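Local coordinates for ASCH domain-containing protein (PDB 2Z0T) that is of uncharacterised function but carries an ASCH domain of the PUA clan and therefore probably binds RNA, at residues Met1-Met5 / Lys30-Lys35; Ile12-Lys16 / Phe42-Leu47; Gly18-Ile22 / Glu70-Pro74; Lys21-Tyr27 / Gly99-Ile105; Phe60-Leu64 / Tyr86-Tyr90. Numbering follows the deposited sequence.

Interaction 1 (Met1-Met5 / Lys30-Lys35); sequences MKWEM and KRRQIK
An extended edge strand, 2-5, faces an irregular connection, 30-35, without pairing its backbone to it; the closest CA atoms, Met1 and Ile34, stay 7.8 Å apart, so side chains bridge the gap, one of them to a backbone carbonyl. Lys30 begins at helical phi/psi, its side chain extended (all chi t) so that NZ donates to Glu4 O at 2.6 Å. Arg31 is folded back, and its NH1 makes a weak hydrogen bond to Met5 SD (3.6 Å), while its NH2 forms a salt bridge with Asp28. Gln33, chi1 p, lays CG over the six-membered ring of Trp3, 3.8 Å from the centroid, a CH-pi contact; its NE2 bonds to Lys30 O (3.2 Å). Ile34, N bonded to Arg31 O at 3.3 Å, sets CG1 3.8 Å from the centroid of Trp3's five-membered ring, with CD1 3.7 Å from Met5 CE. Lys35 curls NZ to within 4.2 Å of Met1 CG. The loop thus covers one face of Trp3 (chi1 -50°, chi2 103°) on an edge strand, tied by CH-pi contacts and a lysine-to-carbonyl bond; Trp3 NE1 bonds Asp38. Strand 2-5 pairs in parallel with strand 39-42, while Ile34 touches Val51 and Ile54 of strand 47-57.

Interaction 2 (Ile12-Lys16 / Phe42-Leu47); sequences IELIK and FEGGKL
This is a helix-to-hairpin packing contact at the margin of the fold, where the last turn of helix 9-16 rests against the tight connection between strands 39-42 and 47-57. The helix is regular, with Lys16 N bonded to Ile12 O at 3.1 Å, and Ile12 and Leu47 have the closest CA atoms, 6.7 Å apart. Leu47 (chi1 t, chi2 p) points at the helix: its CD2 lies 3.7 Å from Ile15 CG2, its CB 4.0 Å from Ile12 CG2. Ile12, chi1 m and chi2 t, extends CD1 to 3.8 Å from Lys46 CB and 4.1 Å from Glu43 CB. The turn Glu43-Gly45, all at positive phi, joins the strands, and at its base a classic beta bulge sets Lys46 and Leu47 opposite Phe42, whose N bonds Leu47 O at 2.7 Å. Deeper in, Ile15 CD1 approaches Phe42 CE2 at 4.3 Å, beside Val49. At the exposed side Lys16 runs t through chi2 and chi3, then bends at chi4 (m), and NZ donates to Lys46 O at 3.1 Å.

Interaction 3 (Gly18-Ile22 / Glu70-Pro74); sequences GKKKI and ENVLP
Pro74 lays its ring against the backbone and CB atoms of Lys19 and Lys20, with CG 3.9 Å from Lys20 N and 4.0 Å from Lys20 CB. Gly18, at phi 83°, closes the preceding helix in a Schellman motif, and Lys19 to Lys21 lead into strand 22-26. Opposite lies the weakly bonded helical turn 70-72, followed by the non-helical Leu73 and Pro74. The CA atoms of Lys20 and Asn71, and those of Ile22 and Val72, come within 5.0 Å. Asn71 O accepts from two amides, Lys21 N at 3.0 Å and Ile22 N at 3.2 Å, and Lys20 CA adds a CA-H...O contact to it at 3.6 Å. One water donates to Lys19 O (2.6 Å) and Asn71 OD1 (2.8 Å), and Asn71 ND2 bonds Glu67 O. Ile22 CB packs 3.8 Å from Val72 CG2. Lys20, t through chi3 and p at chi4, brings NZ to Val72 O at 2.8 Å and Ile22 O at 2.7 Å; NZ also forms a salt bridge with Glu23, and Lys20 has a cation-pi contact with Tyr11. A buried ammonium bonded to two carbonyls and a carboxylate therefore ties the end of helical turn 70-72 to the start of the strand.

Interaction 4 (Lys21-Tyr27 / Gly99-Ile105); sequences KIEGRLY and GVVAIEI
Strands 22-26 and 100-105 run antiparallel at 155°, their axes 4.6 Å apart at closest approach. Glu23 pairs with Ile103 and Arg25 with Val101 as hydrogen-bonded pairs: Glu23 N to Ile103 O and Ile103 N to Glu23 O are both 2.9 Å, Arg25 N to Val101 O is 3.0 Å and Val101 N to Arg25 O 2.8 Å. Ile22-Glu104, Gly24-Ala102 and Leu26-Val100 are the non-hydrogen-bonded pairs, the last with diverging side chains. Ile105 N to Lys21 O (3.0 Å) and Tyr27 N to Gly99 O (2.9 Å) close the ends, and Gly99, at phi 91°, leads out of the helix before it. This makes 22-26 an outermost strand of the five-stranded mixed sheet of the ASCH domain.

On one face Ile22 (m, m) sets CG2 3.8 Å from Ala102 CB. The other face carries Glu23, Arg25, Val101 and Ile103; Arg25 CB lies 3.9 Å from Val101 CG1, and Glu23 CB 4.0 Å from Ile105 CD1. Tyr27, chi1 t, brings CD1 to 3.8 Å from Val101 CB. At the exposed end two waters bridge Lys21 NZ and Ile105 O, each with one weak bond. Beyond the strand pair, Arg25 NE forms a salt bridge with Glu23 OE2 at 2.7 Å, while Arg25 NH2 also bonds Gly6 O and Glu23 OE1 pairs with Lys20. The buried carboxylate of Glu23 is thus met by two cations, beside a largely apolar strand pairing.

Interaction 5 (Phe60-Leu64 / Tyr86-Tyr90); sequences FKEML and YRQFY
An aromatic cluster of Phe60, Tyr86 and Tyr90 fills the gap between the start of helix 60-67 and the end of helix 79-87. Segment 60-64 is regular helix, Leu64 N bonding Phe60 O at 2.9 Å. Segment 86-90 starts helical and unwinds, with Phe89 N (2.9 Å) and Tyr90 N (2.7 Å) bonded to Tyr86 O, before Tyr90 becomes extended at phi -126°, psi 129°. The nearest CA atoms, those of Phe60 and Tyr86, are 7.4 Å apart, leaving the space between to the rings.

Phe60 and Tyr86 share nearly the same rotamer (chi1 -73° in each, chi2 -65° and -63°) and form an offset stack, ring centroids 4.2 Å apart and planes at 9°. Phe60 CD1 comes 3.4 Å from Tyr86 CG, and Tyr86 CB sits over the Phe60 ring, 3.7 Å from its centroid, as a CH-pi contact. Tyr90 (chi1 -41°) meets Phe60 rim to rim, its CD2 3.3 Å from Phe60 CZ. Met63, chi1 t, places CE 3.4 Å from Tyr86 OH and 3.8 Å from Tyr86 CZ; Leu64 CD2 lies at the ring edge, 4.0 Å from Tyr86 CE2. No hydrogen bond crosses the contact. Arg87 NH1 bonds Tyr90 O at 2.9 Å across the turn, and Arg87 pairs with Glu95. The cluster and Met63 lie against the sheet, Phe60 on Leu26 and Val100, Met63 on Ala102 and Tyr90 on Arg25, while Tyr86 touches Leu73.

Interaction 4 lies closest to the centre of the chain and is the backbone-paired core, whereas interactions 1, 2 and 3 are partly buried. Interaction 5 is buried too, but purely by rings and apolar side chains, and it rests directly on interaction 4, where Leu26 CD1 meets Tyr90 CD1 at 3.3 Å. Interaction 3 shares Lys21 and Ile22 with interaction 4 and touches interaction 5 through Val72; there the polar backbone contacts meet apolar packing. Interactions 1 and 2 meet at Met5 and Phe42; in both, a lysine ammonium reaches a main-chain carbonyl at the periphery while apolar groups pack further in.

Interaction 1 (Met1-Met5 / Lys30-Lys35)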
# COMPACT_ATOMS: atom_id res chain seq x y z
N MET A 1 -7.79 10.47 12.21
CA MET A 1 -6.45 10.13 12.75
C MET A 1 -5.36 10.33 11.70
O MET A 1 -5.64 10.25 10.50
CB MET A 1 -6.42 8.67 13.22
CG MET A 1 -7.41 8.34 14.32
SD MET A 1 -7.04 9.18 15.87
CE MET A 1 -5.66 8.21 16.46
N LYS A 2 -4.14 10.60 12.15
CA LYS A 2 -3.01 10.78 11.24
C LYS A 2 -1.99 9.69 11.57
O LYS A 2 -1.56 9.55 12.72
CB LYS A 2 -2.36 12.16 11.44
CG LYS A 2 -3.25 13.33 11.08
CD LYS A 2 -2.55 14.65 11.33
CE LYS A 2 -3.44 15.83 10.99
NZ LYS A 2 -2.79 17.13 11.28
N TRP A 3 -1.62 8.92 10.56
CA TRP A 3 -0.67 7.83 10.75
C TRP A 3 0.64 8.08 10.04
O TRP A 3 0.67 8.67 8.96
CB TRP A 3 -1.27 6.52 10.25
CG TRP A 3 -2.64 6.28 10.77
CD1 TRP A 3 -3.82 6.44 10.10
CD2 TRP A 3 -2.99 5.87 12.10
NE1 TRP A 3 -4.88 6.15 10.92
CE2 TRP A 3 -4.40 5.80 12.16
CE3 TRP A 3 -2.24 5.55 13.24
CZ2 TRP A 3 -5.08 5.42 13.32
CZ3 TRP A 3 -2.92 5.18 14.40
CH2 TRP A 3 -4.33 5.12 14.43
N GLU A 4 1.73 7.62 10.64
CA GLU A 4 3.05 7.79 10.04
C GLU A 4 3.62 6.44 9.63
O GLU A 4 3.53 5.47 10.37
CB GLU A 4 4.02 8.42 11.04
CG GLU A 4 3.67 9.82 11.48
CD GLU A 4 4.65 10.34 12.52
OE1 GLU A 4 5.87 10.34 12.23
OE2 GLU A 4 4.20 10.75 13.61
N MET A 5 4.18 6.38 8.43
CA MET A 5 4.80 5.15 7.96
C MET A 5 5.81 5.45 6.86
O MET A 5 5.70 6.46 6.15
CB MET A 5 3.76 4.11 7.52
CG MET A 5 2.72 4.53 6.49
SD MET A 5 1.46 3.21 6.24
CE MET A 5 0.20 3.70 7.39
N LYS A 30 -0.66 -2.24 13.34
CA LYS A 30 -0.62 -0.82 13.03
C LYS A 30 -1.64 -0.43 11.97
O LYS A 30 -2.33 0.58 12.09
CB LYS A 30 0.79 -0.44 12.56
CG LYS A 30 0.95 1.02 12.17
CD LYS A 30 2.39 1.32 11.80
CE LYS A 30 2.60 2.79 11.48
NZ LYS A 30 4.03 3.09 11.22
N ARG A 31 -1.74 -1.24 10.92
CA ARG A 31 -2.67 -0.96 9.84
C ARG A 31 -4.14 -1.23 10.19
O ARG A 31 -5.04 -0.67 9.56
CB ARG A 31 -2.28 -1.78 8.60
CG ARG A 31 -1.56 -0.99 7.51
CD ARG A 31 -0.33 -0.23 8.01
NE ARG A 31 0.69 -1.08 8.60
CZ ARG A 31 1.95 -0.71 8.80
NH1 ARG A 31 2.35 0.50 8.44
NH2 ARG A 31 2.81 -1.55 9.35
N ARG A 32 -4.38 -2.07 11.19
CA ARG A 32 -5.74 -2.42 11.60
C ARG A 32 -6.52 -1.32 12.32
O ARG A 32 -7.62 -1.55 12.81
CB ARG A 32 -5.71 -3.68 12.47
CG ARG A 32 -5.31 -4.92 11.67
CD ARG A 32 -5.19 -6.17 12.52
NE ARG A 32 -4.92 -7.33 11.68
CZ ARG A 32 -4.93 -8.59 12.11
NH1 ARG A 32 -5.18 -8.86 13.38
NH2 ARG A 32 -4.69 -9.58 11.26
N GLN A 33 -5.96 -0.12 12.37
CA GLN A 33 -6.65 0.98 13.03
C GLN A 33 -6.90 2.14 12.09
O GLN A 33 -7.31 3.22 12.51
CB GLN A 33 -5.84 1.43 14.24
CG GLN A 33 -4.40 1.78 13.95
CD GLN A 33 -3.56 1.86 15.21
OE1 GLN A 33 -3.91 2.55 16.17
NE2 GLN A 33 -2.43 1.16 15.22
N ILE A 34 -6.67 1.89 10.80
CA ILE A 34 -6.85 2.91 9.77
C ILE A 34 -8.22 2.81 9.12
O ILE A 34 -8.71 1.72 8.84
CB ILE A 34 -5.76 2.78 8.69
CG1 ILE A 34 -4.38 2.88 9.33
CG2 ILE A 34 -5.96 3.85 7.61
CD1 ILE A 34 -3.23 2.73 8.33
N LYS A 35 -8.84 3.96 8.87
CA LYS A 35 -10.15 3.97 8.23
C LYS A 35 -10.25 5.16 7.27
O LYS A 35 -9.51 6.13 7.40
CB LYS A 35 -11.26 4.06 9.29
CG LYS A 35 -11.23 5.33 10.14
CD LYS A 35 -12.31 5.28 11.21
CE LYS A 35 -12.30 6.53 12.07
NZ LYS A 35 -10.99 6.70 12.77

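Interaction 2 (Ile12-Lys16 / Phe42-Leu47)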
# COMPACT_ATOMS: atom_id res chain seq x y z
N ILE A 12 6.94 7.45 -3.70
CA ILE A 12 6.51 8.80 -3.37
C ILE A 12 6.18 9.55 -4.66
O ILE A 12 5.15 10.22 -4.75
CB ILE A 12 7.62 9.57 -2.60
CG1 ILE A 12 7.84 8.91 -1.23
CG2 ILE A 12 7.23 11.03 -2.42
CD1 ILE A 12 8.93 9.55 -0.39
N GLU A 13 7.05 9.42 -5.66
CA GLU A 13 6.85 10.09 -6.93
C GLU A 13 5.63 9.56 -7.69
O GLU A 13 4.86 10.34 -8.24
CB GLU A 13 8.10 9.94 -7.80
CG GLU A 13 7.99 10.64 -9.15
CD GLU A 13 9.23 10.47 -10.00
OE1 GLU A 13 9.63 9.31 -10.25
OE2 GLU A 13 9.82 11.50 -10.42
N LEU A 14 5.47 8.24 -7.72
CA LEU A 14 4.35 7.62 -8.42
C LEU A 14 3.00 8.01 -7.84
O LEU A 14 2.02 8.14 -8.57
CB LEU A 14 4.51 6.09 -8.40
CG LEU A 14 5.65 5.56 -9.28
CD1 LEU A 14 5.91 4.10 -8.97
CD2 LEU A 14 5.28 5.75 -10.75
N ILE A 15 2.95 8.19 -6.53
CA ILE A 15 1.71 8.59 -5.87
C ILE A 15 1.41 10.05 -6.19
O ILE A 15 0.28 10.41 -6.51
CB ILE A 15 1.81 8.40 -4.34
CG1 ILE A 15 1.95 6.91 -4.02
CG2 ILE A 15 0.58 8.99 -3.66
CD1 ILE A 15 2.11 6.61 -2.53
N LYS A 16 2.43 10.90 -6.12
CA LYS A 16 2.26 12.32 -6.43
C LYS A 16 1.77 12.50 -7.87
O LYS A 16 0.95 13.37 -8.15
CB LYS A 16 3.57 13.08 -6.25
CG LYS A 16 4.07 13.17 -4.82
CD LYS A 16 5.37 13.97 -4.76
CE LYS A 16 5.90 14.10 -3.34
NZ LYS A 16 4.97 14.86 -2.46
N PHE A 42 3.77 9.99 4.94
CA PHE A 42 4.81 9.08 4.45
C PHE A 42 6.23 9.62 4.55
O PHE A 42 6.48 10.79 4.29
CB PHE A 42 4.55 8.72 2.98
CG PHE A 42 3.45 7.72 2.76
CD1 PHE A 42 3.51 6.45 3.33
CD2 PHE A 42 2.37 8.04 1.94
CE1 PHE A 42 2.52 5.51 3.07
CE2 PHE A 42 1.37 7.10 1.68
CZ PHE A 42 1.45 5.83 2.24
N GLU A 43 7.14 8.73 4.92
CA GLU A 43 8.57 9.02 5.01
C GLU A 43 8.93 10.38 5.61
O GLU A 43 9.55 11.22 4.95
CB GLU A 43 9.18 8.89 3.61
CG GLU A 43 10.69 8.68 3.58
CD GLU A 43 11.13 7.42 4.31
OE1 GLU A 43 10.34 6.46 4.38
OE2 GLU A 43 12.28 7.40 4.80
N GLY A 44 8.55 10.59 6.86
CA GLY A 44 8.88 11.82 7.55
C GLY A 44 8.39 13.12 6.94
O GLY A 44 9.06 14.15 7.05
N GLY A 45 7.23 13.08 6.29
CA GLY A 45 6.68 14.29 5.71
C GLY A 45 6.93 14.54 4.24
O GLY A 45 6.53 15.58 3.71
N LYS A 46 7.59 13.62 3.56
CA LYS A 46 7.86 13.79 2.13
C LYS A 46 6.57 13.74 1.31
O LYS A 46 6.52 14.21 0.18
CB LYS A 46 8.84 12.73 1.64
CG LYS A 46 10.26 12.97 2.14
CD LYS A 46 11.24 11.94 1.60
CE LYS A 46 12.66 12.30 2.01
NZ LYS A 46 13.65 11.30 1.54
N LEU A 47 5.52 13.17 1.90
CA LEU A 47 4.24 13.06 1.22
C LEU A 47 3.11 12.80 2.21
O LEU A 47 3.27 12.01 3.15
CB LEU A 47 4.28 11.93 0.19
CG LEU A 47 2.94 11.55 -0.46
CD1 LEU A 47 2.42 12.70 -1.33
CD2 LEU A 47 3.13 10.29 -1.28

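Interaction 3 (Gly18-Ile22 / Glu70-Pro74)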
# COMPACT_ATOMS: atom_id res chain seq x y z
N GLY A 18 -0.06 10.49 -9.51
CA GLY A 18 -1.37 9.91 -9.72
C GLY A 18 -1.39 8.52 -10.33
O GLY A 18 -2.46 8.01 -10.67
N LYS A 19 -0.21 7.91 -10.48
CA LYS A 19 -0.12 6.57 -11.05
C LYS A 19 -0.37 5.51 -9.98
O LYS A 19 -1.13 4.57 -10.19
CB LYS A 19 1.25 6.35 -11.69
CG LYS A 19 1.54 7.28 -12.85
CD LYS A 19 2.91 6.98 -13.45
CE LYS A 19 3.24 7.94 -14.59
NZ LYS A 19 4.60 7.68 -15.14
N LYS A 20 0.30 5.66 -8.84
CA LYS A 20 0.12 4.72 -7.73
C LYS A 20 -1.02 5.26 -6.88
O LYS A 20 -0.86 6.24 -6.15
CB LYS A 20 1.41 4.62 -6.92
CG LYS A 20 1.34 3.71 -5.71
CD LYS A 20 2.73 3.45 -5.14
CE LYS A 20 2.67 2.75 -3.78
NZ LYS A 20 1.97 1.44 -3.81
N LYS A 21 -2.19 4.62 -6.99
CA LYS A 21 -3.37 5.06 -6.25
C LYS A 21 -3.68 4.17 -5.05
O LYS A 21 -4.59 4.46 -4.28
CB LYS A 21 -4.58 5.09 -7.18
CG LYS A 21 -4.41 5.97 -8.41
CD LYS A 21 -5.64 5.93 -9.31
CE LYS A 21 -6.87 6.47 -8.59
NZ LYS A 21 -6.68 7.88 -8.15
N ILE A 22 -2.91 3.10 -4.91
CA ILE A 22 -3.10 2.14 -3.84
C ILE A 22 -1.79 1.85 -3.13
O ILE A 22 -0.75 1.71 -3.78
CB ILE A 22 -3.63 0.79 -4.39
CG1 ILE A 22 -4.92 1.00 -5.18
CG2 ILE A 22 -3.82 -0.21 -3.26
CD1 ILE A 22 -6.07 1.55 -4.35
N GLU A 70 -1.01 -2.33 -11.98
CA GLU A 70 -0.58 -1.02 -12.45
C GLU A 70 -0.93 0.10 -11.47
O GLU A 70 -0.24 1.12 -11.41
CB GLU A 70 -1.19 -0.72 -13.83
CG GLU A 70 -0.74 0.60 -14.43
CD GLU A 70 0.77 0.79 -14.35
OE1 GLU A 70 1.52 -0.12 -14.76
OE2 GLU A 70 1.20 1.87 -13.88
N ASN A 71 -2.00 -0.10 -10.71
CA ASN A 71 -2.45 0.90 -9.75
C ASN A 71 -1.72 0.79 -8.41
O ASN A 71 -1.77 1.71 -7.59
CB ASN A 71 -3.95 0.78 -9.51
CG ASN A 71 -4.75 0.94 -10.78
OD1 ASN A 71 -4.63 1.95 -11.48
ND2 ASN A 71 -5.58 -0.05 -11.10
N VAL A 72 -1.04 -0.33 -8.20
CA VAL A 72 -0.33 -0.56 -6.95
C VAL A 72 1.18 -0.45 -7.11
O VAL A 72 1.85 0.23 -6.33
CB VAL A 72 -0.67 -1.95 -6.38
CG1 VAL A 72 -0.12 -2.08 -4.97
CG2 VAL A 72 -2.19 -2.16 -6.38
N LEU A 73 1.71 -1.13 -8.13
CA LEU A 73 3.14 -1.12 -8.41
C LEU A 73 3.34 -0.77 -9.89
O LEU A 73 3.62 -1.64 -10.71
CB LEU A 73 3.73 -2.50 -8.12
CG LEU A 73 3.50 -3.05 -6.71
CD1 LEU A 73 4.00 -4.48 -6.63
CD2 LEU A 73 4.20 -2.17 -5.68
N PRO A 74 3.21 0.52 -10.23
CA PRO A 74 3.38 0.98 -11.61
C PRO A 74 4.67 0.47 -12.24
O PRO A 74 5.74 0.58 -11.65
CB PRO A 74 3.35 2.49 -11.47
CG PRO A 74 2.42 2.70 -10.32
CD PRO A 74 2.88 1.65 -9.34
O HOH W 1 -2.81 4.06 -12.07

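Interaction 4 (Lys21-Tyr27 / Gly99-Ile105)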
# COMPACT_ATOMS: atom_id res chain seq x y z
N LYS A 21 -2.19 4.62 -6.99
CA LYS A 21 -3.37 5.06 -6.25
C LYS A 21 -3.68 4.17 -5.05
O LYS A 21 -4.59 4.46 -4.28
CB LYS A 21 -4.58 5.09 -7.18
CG LYS A 21 -4.41 5.97 -8.41
CD LYS A 21 -5.64 5.93 -9.31
CE LYS A 21 -6.87 6.47 -8.59
NZ LYS A 21 -6.68 7.88 -8.15
N ILE A 22 -2.91 3.10 -4.91
CA ILE A 22 -3.10 2.14 -3.84
C ILE A 22 -1.79 1.85 -3.13
O ILE A 22 -0.75 1.71 -3.78
CB ILE A 22 -3.63 0.79 -4.39
CG1 ILE A 22 -4.92 1.00 -5.18
CG2 ILE A 22 -3.82 -0.21 -3.26
CD1 ILE A 22 -6.07 1.55 -4.35
N GLU A 23 -1.83 1.75 -1.80
CA GLU A 23 -0.64 1.41 -1.04
C GLU A 23 -0.93 0.07 -0.38
O GLU A 23 -1.87 -0.05 0.41
CB GLU A 23 -0.32 2.45 0.03
CG GLU A 23 0.79 2.02 1.00
CD GLU A 23 2.12 1.72 0.33
OE1 GLU A 23 2.23 1.88 -0.91
OE2 GLU A 23 3.07 1.32 1.03
N GLY A 24 -0.14 -0.94 -0.73
CA GLY A 24 -0.33 -2.26 -0.15
C GLY A 24 0.56 -2.42 1.06
O GLY A 24 1.73 -2.03 1.03
N ARG A 25 0.01 -3.01 2.12
CA ARG A 25 0.73 -3.23 3.36
C ARG A 25 0.23 -4.51 4.01
O ARG A 25 -0.79 -5.07 3.60
CB ARG A 25 0.45 -2.09 4.34
CG ARG A 25 0.98 -0.74 3.91
CD ARG A 25 2.41 -0.55 4.36
NE ARG A 25 3.01 0.56 3.64
CZ ARG A 25 4.02 1.29 4.11
NH1 ARG A 25 4.54 1.03 5.30
NH2 ARG A 25 4.50 2.28 3.38
N LEU A 26 0.95 -4.99 5.02
CA LEU A 26 0.49 -6.15 5.76
C LEU A 26 -0.64 -5.58 6.60
O LEU A 26 -0.54 -4.46 7.10
CB LEU A 26 1.58 -6.68 6.70
CG LEU A 26 2.64 -7.60 6.11
CD1 LEU A 26 3.70 -7.89 7.17
CD2 LEU A 26 1.99 -8.89 5.63
N TYR A 27 -1.73 -6.33 6.73
CA TYR A 27 -2.86 -5.89 7.54
C TYR A 27 -2.49 -6.23 8.98
O TYR A 27 -3.14 -7.05 9.62
CB TYR A 27 -4.12 -6.63 7.09
CG TYR A 27 -5.41 -6.19 7.76
CD1 TYR A 27 -5.74 -4.83 7.87
CD2 TYR A 27 -6.32 -7.13 8.24
CE1 TYR A 27 -6.95 -4.43 8.44
CE2 TYR A 27 -7.53 -6.74 8.81
CZ TYR A 27 -7.84 -5.39 8.90
OH TYR A 27 -9.04 -5.01 9.46
N GLY A 99 -2.71 -11.11 6.86
CA GLY A 99 -3.50 -10.81 5.68
C GLY A 99 -2.88 -9.56 5.08
O GLY A 99 -1.90 -9.04 5.62
N VAL A 100 -3.44 -9.06 3.98
CA VAL A 100 -2.90 -7.90 3.29
C VAL A 100 -3.96 -6.83 3.09
O VAL A 100 -5.11 -7.13 2.80
CB VAL A 100 -2.33 -8.31 1.92
CG1 VAL A 100 -1.85 -7.09 1.15
CG2 VAL A 100 -1.20 -9.31 2.11
N VAL A 101 -3.56 -5.56 3.23
CA VAL A 101 -4.52 -4.48 3.06
C VAL A 101 -4.16 -3.54 1.91
O VAL A 101 -2.99 -3.19 1.71
CB VAL A 101 -4.67 -3.66 4.37
CG1 VAL A 101 -3.34 -3.05 4.77
CG2 VAL A 101 -5.72 -2.57 4.19
N ALA A 102 -5.17 -3.17 1.13
CA ALA A 102 -5.00 -2.24 0.03
C ALA A 102 -5.58 -0.92 0.53
O ALA A 102 -6.78 -0.82 0.78
CB ALA A 102 -5.76 -2.72 -1.20
N ILE A 103 -4.72 0.07 0.71
CA ILE A 103 -5.16 1.38 1.19
C ILE A 103 -5.33 2.32 -0.00
O ILE A 103 -4.35 2.67 -0.65
CB ILE A 103 -4.13 1.98 2.17
CG1 ILE A 103 -3.80 0.96 3.27
CG2 ILE A 103 -4.66 3.27 2.78
CD1 ILE A 103 -2.68 1.40 4.18
N GLU A 104 -6.57 2.70 -0.30
CA GLU A 104 -6.84 3.60 -1.41
C GLU A 104 -6.44 4.99 -0.94
O GLU A 104 -6.97 5.49 0.04
CB GLU A 104 -8.32 3.59 -1.78
CG GLU A 104 -8.64 4.30 -3.10
CD GLU A 104 -10.12 4.36 -3.39
OE1 GLU A 104 -10.83 3.38 -3.06
OE2 GLU A 104 -10.59 5.37 -3.95
N ILE A 105 -5.50 5.61 -1.65
CA ILE A 105 -4.99 6.92 -1.25
C ILE A 105 -5.07 8.02 -2.30
O ILE A 105 -5.11 7.77 -3.51
CB ILE A 105 -3.53 6.79 -0.79
CG1 ILE A 105 -2.69 6.16 -1.91
CG2 ILE A 105 -3.46 5.94 0.47
CD1 ILE A 105 -1.22 6.04 -1.59
O HOH W 2 -7.03 6.38 -5.44
O HOH W 3 -4.45 9.21 -6.56

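Interaction 5 (Phe60-Leu64 / Tyr86-Tyr90)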
# COMPACT_ATOMS: atom_id res chain seq x y z
N PHE A 60 -0.88 -10.98 -1.00
CA PHE A 60 -0.47 -9.92 -1.90
C PHE A 60 -0.89 -10.26 -3.32
O PHE A 60 -1.27 -9.38 -4.09
CB PHE A 60 1.05 -9.72 -1.82
CG PHE A 60 1.51 -9.07 -0.55
CD1 PHE A 60 1.15 -7.75 -0.27
CD2 PHE A 60 2.28 -9.77 0.38
CE1 PHE A 60 1.54 -7.15 0.93
CE2 PHE A 60 2.67 -9.17 1.57
CZ PHE A 60 2.30 -7.86 1.85
N LYS A 61 -0.83 -11.54 -3.66
CA LYS A 61 -1.23 -12.00 -4.99
C LYS A 61 -2.68 -11.60 -5.27
O LYS A 61 -2.98 -10.99 -6.29
CB LYS A 61 -1.06 -13.52 -5.09
CG LYS A 61 -1.53 -14.13 -6.40
CD LYS A 61 -1.25 -15.63 -6.42
CE LYS A 61 -1.79 -16.30 -7.67
NZ LYS A 61 -3.29 -16.29 -7.72
N GLU A 62 -3.58 -11.96 -4.35
CA GLU A 62 -5.00 -11.64 -4.52
C GLU A 62 -5.25 -10.14 -4.52
O GLU A 62 -6.07 -9.64 -5.30
CB GLU A 62 -5.82 -12.31 -3.42
CG GLU A 62 -5.88 -13.82 -3.57
CD GLU A 62 -6.78 -14.47 -2.54
OE1 GLU A 62 -7.97 -14.13 -2.49
OE2 GLU A 62 -6.28 -15.34 -1.79
N MET A 63 -4.56 -9.41 -3.65
CA MET A 63 -4.71 -7.96 -3.59
C MET A 63 -4.32 -7.35 -4.94
O MET A 63 -5.05 -6.52 -5.48
CB MET A 63 -3.83 -7.39 -2.47
CG MET A 63 -3.96 -5.88 -2.27
SD MET A 63 -2.83 -4.92 -3.31
CE MET A 63 -1.28 -5.28 -2.49
N LEU A 64 -3.19 -7.78 -5.49
CA LEU A 64 -2.74 -7.25 -6.77
C LEU A 64 -3.68 -7.57 -7.93
O LEU A 64 -3.93 -6.73 -8.79
CB LEU A 64 -1.33 -7.77 -7.10
CG LEU A 64 -0.21 -7.23 -6.20
CD1 LEU A 64 1.12 -7.89 -6.56
CD2 LEU A 64 -0.10 -5.72 -6.35
N TYR A 86 6.91 -7.31 -2.72
CA TYR A 86 6.47 -7.36 -1.33
C TYR A 86 7.28 -8.32 -0.47
O TYR A 86 7.46 -8.07 0.72
CB TYR A 86 4.98 -7.74 -1.27
CG TYR A 86 4.06 -6.62 -1.70
CD1 TYR A 86 4.02 -5.42 -0.99
CD2 TYR A 86 3.26 -6.75 -2.83
CE1 TYR A 86 3.19 -4.37 -1.40
CE2 TYR A 86 2.44 -5.71 -3.25
CZ TYR A 86 2.41 -4.53 -2.53
OH TYR A 86 1.60 -3.50 -2.96
N ARG A 87 7.77 -9.40 -1.07
CA ARG A 87 8.54 -10.37 -0.31
C ARG A 87 9.84 -9.78 0.23
O ARG A 87 10.40 -10.29 1.20
CB ARG A 87 8.85 -11.60 -1.17
CG ARG A 87 9.26 -12.81 -0.35
CD ARG A 87 8.15 -13.19 0.63
NE ARG A 87 6.96 -13.66 -0.07
CZ ARG A 87 5.72 -13.52 0.38
NH1 ARG A 87 5.49 -12.91 1.53
NH2 ARG A 87 4.71 -14.00 -0.33
N GLN A 88 10.30 -8.70 -0.38
CA GLN A 88 11.52 -8.05 0.08
C GLN A 88 11.24 -7.34 1.40
O GLN A 88 12.15 -7.11 2.20
CB GLN A 88 12.01 -7.05 -0.97
CG GLN A 88 12.20 -7.65 -2.35
CD GLN A 88 13.03 -8.92 -2.33
OE1 GLN A 88 14.17 -8.92 -1.87
NE2 GLN A 88 12.45 -10.02 -2.82
N PHE A 89 9.97 -7.00 1.62
CA PHE A 89 9.56 -6.30 2.83
C PHE A 89 8.87 -7.21 3.84
O PHE A 89 9.09 -7.09 5.05
CB PHE A 89 8.55 -5.18 2.50
CG PHE A 89 9.07 -4.15 1.55
CD1 PHE A 89 10.12 -3.31 1.91
CD2 PHE A 89 8.47 -3.98 0.31
CE1 PHE A 89 10.57 -2.32 1.04
CE2 PHE A 89 8.90 -2.99 -0.57
CZ PHE A 89 9.95 -2.16 -0.20
N TYR A 90 8.03 -8.11 3.35
CA TYR A 90 7.25 -8.98 4.22
C TYR A 90 7.39 -10.47 3.94
O TYR A 90 7.21 -10.92 2.80
CB TYR A 90 5.78 -8.59 4.10
CG TYR A 90 5.55 -7.09 4.05
CD1 TYR A 90 5.82 -6.30 5.16
CD2 TYR A 90 5.09 -6.47 2.89
CE1 TYR A 90 5.62 -4.92 5.13
CE2 TYR A 90 4.89 -5.09 2.84
CZ TYR A 90 5.17 -4.32 3.96
OH TYR A 90 5.01 -2.95 3.92